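Local coordinates for protein type VI secretion system component (Escherichia coli O6, PDB 2P5Z) that is a component of the type VI secretion system that resembles the T4 phage tail proteins gp27 and gp5 and is probably part of a tail-like injection apparatus, at residues T227-S238 / Q310-L321; R300-N308 / R370-I378. All coordinates share one frame; numbering follows the deposited sequence.

Contact 1 (T227-S238 / Q310-L321); sequences TEAVWGLNTAYS and QAILKGQSTSSL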
# COMPACT_ATOMS: atom_id res chain seq x y z
N THR A 227 -36.45 -14.37 18.29
CA THR A 227 -36.47 -13.08 18.98
C THR A 227 -35.11 -12.34 18.90
O THR A 227 -34.06 -12.97 18.74
CB THR A 227 -36.98 -13.24 20.45
OG1 THR A 227 -36.69 -12.06 21.20
CG2 THR A 227 -36.35 -14.45 21.12
N GLU A 228 -35.14 -11.01 18.99
CA GLU A 228 -33.98 -10.14 18.68
C GLU A 228 -33.16 -9.70 19.89
O GLU A 228 -33.69 -9.10 20.83
CB GLU A 228 -34.45 -8.90 17.91
CG GLU A 228 -35.16 -9.20 16.59
CD GLU A 228 -35.16 -8.00 15.64
OE1 GLU A 228 -34.87 -6.87 16.10
OE2 GLU A 228 -35.45 -8.19 14.44
N ALA A 229 -31.85 -9.97 19.86
CA ALA A 229 -30.97 -9.73 21.02
C ALA A 229 -29.50 -9.38 20.70
O ALA A 229 -29.08 -9.40 19.55
CB ALA A 229 -31.03 -10.92 21.94
N VAL A 230 -28.72 -9.10 21.75
CA VAL A 230 -27.30 -8.74 21.62
C VAL A 230 -26.38 -9.67 22.46
O VAL A 230 -26.81 -10.18 23.48
CB VAL A 230 -27.11 -7.22 21.97
CG1 VAL A 230 -26.37 -7.00 23.28
CG2 VAL A 230 -26.41 -6.50 20.85
N TRP A 231 -25.15 -9.91 22.01
CA TRP A 231 -24.18 -10.75 22.77
C TRP A 231 -22.75 -10.59 22.27
O TRP A 231 -22.51 -9.93 21.27
CB TRP A 231 -24.56 -12.24 22.69
CG TRP A 231 -24.17 -12.94 21.41
CD1 TRP A 231 -23.02 -13.64 21.17
CD2 TRP A 231 -24.97 -13.04 20.23
NE1 TRP A 231 -23.04 -14.14 19.88
CE2 TRP A 231 -24.23 -13.79 19.29
CE3 TRP A 231 -26.23 -12.56 19.87
CZ2 TRP A 231 -24.71 -14.06 18.01
CZ3 TRP A 231 -26.72 -12.84 18.61
CH2 TRP A 231 -25.95 -13.58 17.68
N GLY A 232 -21.80 -11.21 22.96
CA GLY A 232 -20.39 -11.20 22.54
C GLY A 232 -19.70 -9.85 22.70
O GLY A 232 -18.77 -9.53 21.96
N LEU A 233 -20.17 -9.05 23.66
CA LEU A 233 -19.71 -7.69 23.81
C LEU A 233 -18.25 -7.62 24.21
O LEU A 233 -17.79 -8.39 25.06
CB LEU A 233 -20.55 -6.92 24.83
CG LEU A 233 -22.06 -6.82 24.56
CD1 LEU A 233 -22.72 -5.84 25.53
CD2 LEU A 233 -22.37 -6.41 23.13
N ASN A 234 -17.52 -6.70 23.57
CA ASN A 234 -16.11 -6.49 23.83
C ASN A 234 -15.63 -5.06 23.53
O ASN A 234 -16.30 -4.30 22.80
CB ASN A 234 -15.28 -7.51 23.06
CG ASN A 234 -15.37 -7.32 21.57
OD1 ASN A 234 -14.49 -6.72 20.97
ND2 ASN A 234 -16.43 -7.85 20.96
N THR A 235 -14.50 -4.68 24.12
CA THR A 235 -14.00 -3.33 24.02
C THR A 235 -12.56 -3.35 23.59
O THR A 235 -11.89 -4.37 23.70
CB THR A 235 -13.96 -2.61 25.36
OG1 THR A 235 -13.01 -3.28 26.18
CG2 THR A 235 -15.32 -2.53 26.04
N ALA A 236 -12.10 -2.20 23.11
CA ALA A 236 -10.71 -2.02 22.72
C ALA A 236 -10.36 -0.56 22.95
O ALA A 236 -11.13 0.34 22.60
CB ALA A 236 -10.49 -2.39 21.25
N TYR A 237 -9.21 -0.33 23.57
CA TYR A 237 -8.78 1.01 23.90
C TYR A 237 -7.32 1.06 23.59
O TYR A 237 -6.59 0.12 23.88
CB TYR A 237 -8.97 1.33 25.37
CG TYR A 237 -10.41 1.46 25.81
CD1 TYR A 237 -11.15 0.34 26.18
CD2 TYR A 237 -11.00 2.70 25.91
CE1 TYR A 237 -12.47 0.46 26.61
CE2 TYR A 237 -12.32 2.83 26.35
CZ TYR A 237 -13.04 1.71 26.69
OH TYR A 237 -14.34 1.85 27.11
N SER A 238 -6.91 2.15 22.97
CA SER A 238 -5.55 2.22 22.47
C SER A 238 -4.92 3.51 22.93
O SER A 238 -5.59 4.35 23.54
CB SER A 238 -5.55 2.14 20.95
OG SER A 238 -4.33 1.57 20.50
N GLN A 310 -9.89 6.03 19.92
CA GLN A 310 -9.30 5.68 21.21
C GLN A 310 -10.11 4.59 21.91
O GLN A 310 -9.61 3.91 22.79
CB GLN A 310 -9.28 6.92 22.11
CG GLN A 310 -8.19 6.91 23.16
CD GLN A 310 -8.38 7.97 24.22
OE1 GLN A 310 -7.44 8.33 24.94
NE2 GLN A 310 -9.61 8.48 24.34
N ALA A 311 -11.38 4.47 21.54
CA ALA A 311 -12.28 3.54 22.21
C ALA A 311 -13.19 2.83 21.22
O ALA A 311 -14.22 3.38 20.84
CB ALA A 311 -13.10 4.26 23.24
N ILE A 312 -12.83 1.62 20.81
CA ILE A 312 -13.72 0.84 19.95
C ILE A 312 -14.57 -0.19 20.72
O ILE A 312 -14.05 -1.05 21.45
CB ILE A 312 -12.98 0.20 18.75
CG1 ILE A 312 -12.20 1.28 17.97
CG2 ILE A 312 -13.96 -0.47 17.80
CD1 ILE A 312 -11.18 0.72 16.94
N LEU A 313 -15.88 -0.09 20.56
CA LEU A 313 -16.80 -1.02 21.17
C LEU A 313 -17.30 -1.99 20.11
O LEU A 313 -17.69 -1.57 19.01
CB LEU A 313 -17.95 -0.25 21.78
CG LEU A 313 -17.47 0.83 22.75
CD1 LEU A 313 -18.62 1.45 23.47
CD2 LEU A 313 -16.49 0.28 23.78
N LYS A 314 -17.28 -3.29 20.41
CA LYS A 314 -17.78 -4.29 19.49
C LYS A 314 -18.81 -5.24 20.09
O LYS A 314 -19.03 -5.27 21.31
CB LYS A 314 -16.64 -5.09 18.87
CG LYS A 314 -15.77 -4.32 17.91
CD LYS A 314 -15.08 -5.28 16.95
CE LYS A 314 -13.72 -4.74 16.50
NZ LYS A 314 -12.79 -4.57 17.68
N GLY A 315 -19.46 -6.02 19.24
CA GLY A 315 -20.49 -6.92 19.70
C GLY A 315 -21.16 -7.69 18.58
O GLY A 315 -20.85 -7.51 17.41
N GLN A 316 -22.10 -8.57 18.96
CA GLN A 316 -22.85 -9.37 18.00
C GLN A 316 -24.33 -9.28 18.28
O GLN A 316 -24.74 -9.01 19.41
CB GLN A 316 -22.41 -10.82 18.05
CG GLN A 316 -21.34 -11.13 17.07
CD GLN A 316 -20.55 -12.33 17.47
OE1 GLN A 316 -20.03 -12.40 18.58
NE2 GLN A 316 -20.43 -13.29 16.56
N SER A 317 -25.14 -9.50 17.24
CA SER A 317 -26.57 -9.36 17.36
C SER A 317 -27.37 -10.09 16.28
O SER A 317 -26.81 -10.52 15.24
CB SER A 317 -26.98 -7.89 17.34
OG SER A 317 -28.34 -7.75 17.69
N THR A 318 -28.67 -10.24 16.55
CA THR A 318 -29.63 -10.81 15.60
C THR A 318 -30.70 -9.79 15.23
O THR A 318 -31.57 -10.08 14.41
CB THR A 318 -30.36 -12.06 16.17
OG1 THR A 318 -30.95 -11.75 17.45
CG2 THR A 318 -29.42 -13.23 16.31
N SER A 319 -30.66 -8.62 15.86
CA SER A 319 -31.57 -7.52 15.54
C SER A 319 -31.44 -7.06 14.09
O SER A 319 -30.35 -6.75 13.63
CB SER A 319 -31.34 -6.33 16.46
OG SER A 319 -32.04 -5.19 15.98
N SER A 320 -32.55 -7.00 13.38
CA SER A 320 -32.57 -6.58 11.99
C SER A 320 -32.73 -5.07 11.94
O SER A 320 -32.64 -4.46 10.87
CB SER A 320 -33.77 -7.20 11.31
OG SER A 320 -34.96 -6.79 11.96
N LEU A 321 -33.02 -4.49 13.10
CA LEU A 321 -33.16 -3.05 13.23
C LEU A 321 -31.80 -2.36 13.41
O LEU A 321 -31.67 -1.17 13.10
CB LEU A 321 -34.09 -2.73 14.40
CG LEU A 321 -35.60 -2.89 14.14
CD1 LEU A 321 -36.40 -2.57 15.39
CD2 LEU A 321 -36.05 -2.00 12.97
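The indole of Trp-231 reaches across to Gln-316 because its CG lies between the residue's own backbone N and carbonyl carbon (chi1 79°), which swings the ring over the neighbouring strand; Asn-234 CG takes the same position (chi1 66°) and brings its amide over Lys-314 CB. This is an antiparallel beta ladder, strand 230-237 against strand 311-317, with a beta bulge between Trp-231 and Asn-234. Gln-316 CB makes a CH-pi contact with the indole, 3.9 Å from the centroid of the Trp-231 five-membered ring, and Thr-318 CG2 touches the far edge of the indole in its plane. The backbones of the same pair are joined in both directions, Trp-231 N giving to Gln-316 O and Gln-316 N to Trp-231 O.

At the bulge, Asn-234 ND2 turns back to Gly-232 O at 3.0 Å, with the acceptor almost exactly in the amide plane. That bond fixes the rotation of the amide. On the other face of the ladder Thr-235 CG2 meets Leu-313 CD2, while Thr-235 OG1 bonds to His-96 N of the second subunit, where the sheet continues into that chain.

On the N-terminal side of Val-230 side chains add to the backbone bonding. Ala-229 O accepts from Thr-318 N (3.1 Å) and from Ser-317 OG, which also takes Ser-319 N in an ST turn. Ala-229 N in turn gives to Thr-318 OG1. Last in the row, Ser-320 OG donates to the syn side of Glu-228 OE2 at 2.9 Å, 15° out of the carboxylate plane.

Contact 2 (R300-N308 / R370-I378); sequences RIRHERYLN and RYGYRPALI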
# COMPACT_ATOMS: atom_id res chain seq x y z
N ARG A 300 -10.61 21.25 17.34
CA ARG A 300 -11.70 20.59 18.05
C ARG A 300 -12.14 19.33 17.32
O ARG A 300 -12.33 18.29 17.95
CB ARG A 300 -12.89 21.54 18.23
CG ARG A 300 -13.87 21.11 19.31
CD ARG A 300 -15.16 20.58 18.73
NE ARG A 300 -16.05 21.63 18.28
CZ ARG A 300 -16.97 21.48 17.34
NH1 ARG A 300 -17.11 20.31 16.73
NH2 ARG A 300 -17.75 22.49 16.98
N ILE A 301 -12.29 19.43 15.99
CA ILE A 301 -12.62 18.30 15.13
C ILE A 301 -11.53 17.23 15.23
O ILE A 301 -11.84 16.05 15.41
CB ILE A 301 -12.81 18.74 13.63
CG1 ILE A 301 -14.05 19.63 13.44
CG2 ILE A 301 -12.90 17.53 12.69
CD1 ILE A 301 -15.33 19.10 14.02
N ARG A 302 -10.26 17.64 15.16
CA ARG A 302 -9.15 16.67 15.17
C ARG A 302 -8.97 15.97 16.53
O ARG A 302 -8.43 14.87 16.60
CB ARG A 302 -7.84 17.29 14.67
CG ARG A 302 -7.09 18.14 15.70
CD ARG A 302 -5.64 18.38 15.29
NE ARG A 302 -5.14 17.27 14.47
CZ ARG A 302 -3.91 16.79 14.52
NH1 ARG A 302 -3.01 17.30 15.36
NH2 ARG A 302 -3.57 15.78 13.72
N HIS A 303 -9.45 16.60 17.59
CA HIS A 303 -9.42 15.99 18.90
C HIS A 303 -10.53 14.95 19.05
O HIS A 303 -10.29 13.86 19.57
CB HIS A 303 -9.54 17.06 20.00
CG HIS A 303 -9.37 16.51 21.38
ND1 HIS A 303 -10.34 16.63 22.36
CD2 HIS A 303 -8.34 15.82 21.94
CE1 HIS A 303 -9.90 16.06 23.47
NE2 HIS A 303 -8.70 15.56 23.24
N GLU A 304 -11.73 15.31 18.61
CA GLU A 304 -12.87 14.40 18.60
C GLU A 304 -12.59 13.15 17.75
O GLU A 304 -13.05 12.05 18.08
CB GLU A 304 -14.13 15.11 18.09
CG GLU A 304 -14.68 16.20 19.01
CD GLU A 304 -16.10 16.65 18.65
OE1 GLU A 304 -16.77 16.02 17.80
OE2 GLU A 304 -16.57 17.65 19.23
N ARG A 305 -11.82 13.31 16.68
CA ARG A 305 -11.40 12.20 15.83
C ARG A 305 -10.43 11.27 16.56
O ARG A 305 -10.46 10.06 16.36
CB ARG A 305 -10.78 12.72 14.53
CG ARG A 305 -10.69 11.69 13.40
CD ARG A 305 -9.92 12.22 12.18
NE ARG A 305 -10.62 13.34 11.52
CZ ARG A 305 -10.10 14.55 11.31
NH1 ARG A 305 -10.84 15.47 10.71
NH2 ARG A 305 -8.86 14.85 11.69
N TYR A 306 -9.57 11.85 17.42
CA TYR A 306 -8.65 11.06 18.25
C TYR A 306 -9.40 10.25 19.30
O TYR A 306 -9.10 9.08 19.51
CB TYR A 306 -7.58 11.93 18.91
CG TYR A 306 -6.41 12.27 18.01
CD1 TYR A 306 -5.93 11.34 17.08
CD2 TYR A 306 -5.78 13.52 18.09
CE1 TYR A 306 -4.85 11.65 16.24
CE2 TYR A 306 -4.70 13.83 17.26
CZ TYR A 306 -4.25 12.90 16.34
OH TYR A 306 -3.18 13.20 15.52
N LEU A 307 -10.39 10.89 19.92
CA LEU A 307 -11.28 10.24 20.87
C LEU A 307 -12.10 9.11 20.20
O LEU A 307 -12.33 8.07 20.82
CB LEU A 307 -12.20 11.28 21.52
CG LEU A 307 -11.83 11.89 22.89
CD1 LEU A 307 -10.32 11.91 23.19
CD2 LEU A 307 -12.43 13.28 23.06
N ASN A 308 -12.50 9.32 18.94
CA ASN A 308 -13.19 8.31 18.16
C ASN A 308 -12.41 7.00 18.04
O ASN A 308 -12.97 5.92 18.23
CB ASN A 308 -13.57 8.83 16.75
CG ASN A 308 -14.98 9.44 16.71
OD1 ASN A 308 -15.89 8.88 16.10
ND2 ASN A 308 -15.16 10.58 17.38
N ARG A 370 -19.38 15.35 25.36
CA ARG A 370 -18.27 16.23 25.05
C ARG A 370 -17.44 15.83 23.82
O ARG A 370 -16.41 16.43 23.56
CB ARG A 370 -17.39 16.52 26.29
CG ARG A 370 -17.08 15.35 27.22
CD ARG A 370 -15.99 14.46 26.65
NE ARG A 370 -14.91 14.17 27.60
CZ ARG A 370 -13.76 14.83 27.65
NH1 ARG A 370 -13.52 15.83 26.81
NH2 ARG A 370 -12.84 14.49 28.54
N TYR A 371 -17.91 14.82 23.09
CA TYR A 371 -17.49 14.59 21.69
C TYR A 371 -18.54 13.83 20.89
O TYR A 371 -19.47 13.28 21.47
CB TYR A 371 -16.12 13.93 21.57
CG TYR A 371 -16.03 12.44 21.82
CD1 TYR A 371 -16.06 11.93 23.11
CD2 TYR A 371 -15.85 11.55 20.77
CE1 TYR A 371 -15.96 10.58 23.35
CE2 TYR A 371 -15.74 10.19 21.00
CZ TYR A 371 -15.79 9.71 22.29
OH TYR A 371 -15.68 8.36 22.55
N GLY A 372 -18.38 13.81 19.57
CA GLY A 372 -19.31 13.13 18.66
C GLY A 372 -18.58 12.25 17.65
O GLY A 372 -17.35 12.15 17.69
N TYR A 373 -19.34 11.61 16.75
CA TYR A 373 -18.72 10.78 15.72
C TYR A 373 -18.02 11.66 14.70
O TYR A 373 -18.52 12.73 14.36
CB TYR A 373 -19.74 9.86 15.01
CG TYR A 373 -19.14 9.13 13.82
CD1 TYR A 373 -18.30 8.03 13.99
CD2 TYR A 373 -19.36 9.58 12.53
CE1 TYR A 373 -17.72 7.39 12.89
CE2 TYR A 373 -18.79 8.96 11.44
CZ TYR A 373 -17.98 7.87 11.62
OH TYR A 373 -17.43 7.29 10.50
N ARG A 374 -16.85 11.21 14.23
CA ARG A 374 -16.08 11.89 13.21
C ARG A 374 -15.44 10.81 12.33
O ARG A 374 -14.84 9.87 12.86
CB ARG A 374 -14.95 12.74 13.82
CG ARG A 374 -15.37 13.88 14.74
CD ARG A 374 -16.16 14.99 14.04
NE ARG A 374 -16.93 15.76 15.02
CZ ARG A 374 -18.05 16.42 14.76
NH1 ARG A 374 -18.57 16.41 13.52
NH2 ARG A 374 -18.67 17.08 15.73
N PRO A 375 -15.54 10.94 11.00
CA PRO A 375 -14.97 9.95 10.10
C PRO A 375 -13.46 10.08 9.98
O PRO A 375 -12.90 11.10 10.37
CB PRO A 375 -15.61 10.29 8.74
CG PRO A 375 -16.64 11.33 9.02
CD PRO A 375 -16.25 12.00 10.27
N ALA A 376 -12.83 9.05 9.44
CA ALA A 376 -11.42 9.10 9.14
C ALA A 376 -11.13 10.18 8.09
O ALA A 376 -11.89 10.39 7.13
CB ALA A 376 -10.91 7.72 8.66
N LEU A 377 -10.02 10.86 8.31
CA LEU A 377 -9.52 11.93 7.49
C LEU A 377 -8.97 11.32 6.20
O LEU A 377 -8.03 10.53 6.25
CB LEU A 377 -8.40 12.58 8.29
CG LEU A 377 -7.84 13.99 8.16
CD1 LEU A 377 -6.71 14.01 7.14
CD2 LEU A 377 -8.94 14.99 7.85
N ILE A 378 -9.56 11.65 5.05
CA ILE A 378 -9.02 11.23 3.76
C ILE A 378 -7.91 12.21 3.37
O ILE A 378 -8.14 13.42 3.31
CB ILE A 378 -10.12 11.19 2.65
CG1 ILE A 378 -11.08 10.03 2.88
CG2 ILE A 378 -9.54 10.99 1.27
CD1 ILE A 378 -12.36 10.45 3.50
O HOH W 1 -13.23 13.72 10.86
O HOH W 2 -14.15 6.24 20.77
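Arg-374 meets Glu-304 side-on, its chain bent at chi2 (-65°) to bring the guanidinium alongside the acid; NE and NH2 both point at a single oxygen, and the guanidinium and carboxylate planes stand 33° apart. Glu-304 OE1 lies 2.8 Å from Arg-374 NE and 3.0 Å from Arg-374 NH2, close to the guanidinium plane, while both nitrogens approach from the same face of the carboxylate. Ile-301 CD1 sits over the centre of one guanidinium face. Arg-300 joins by a long salt bridge to the other carboxylate oxygen, giving a network in which two arginines share one acid, an arrangement that would probably keep Glu-304 ionised. Arg-374 NH1 turns the other way, to Gly-183 O and Asp-203 O.

Asn-308, at the end of the helix, clasps the loop with both ends of its amide. Its ND2 gives one proton to Gly-372 O (2.7 Å) and the other back to Glu-304 O, and Asn-308 OD1 takes Arg-374 N from above the amide plane. The same ND2 lies at the rim of the Tyr-371 ring, the two planes 77° apart. Leu-307 covers that ring from one face, its CB 3.8 Å from the Tyr-371 centroid and nearly on the normal. Farther along, Leu-377 CD2 lies over a face of the Arg-305 guanidinium, and a water links Arg-305 NE to Pro-375 O with 2.7 Å bonds to each.

Helix 298-308 is thus fastened to an irregular linker between strands 359-366 and 387-391. Strand 359-366 touches Asn-308 and Tyr-371, Trp-185 meets Tyr-373 edge-to-face, and helix 171-182 borders the Arg-305 end, where Ser-180 O accepts from Arg-305 NH1.

Overall arrangement
The two contacts are interleaved along the chain, in the order 227-238, 300-308, 310-321, 370-378, with their centres about 21 Å apart. Helix 298-308 of contact 2 runs almost directly into strand 311-317 of contact 1, and strand 359-366 serves both: it pairs with 311-317 on the side away from 230-237, and its end packs on the helix and on Tyr-371. Contact 1 lies farther from the centre of the chain and carries the sheet on into a second subunit. Contact 2 is buried within its own chain and ties the helix to the segment leading toward the five-stranded sheet whose first strand along the chain, 387-391, lies at its middle, consistent with a multidomain, phage-tail-like assembly.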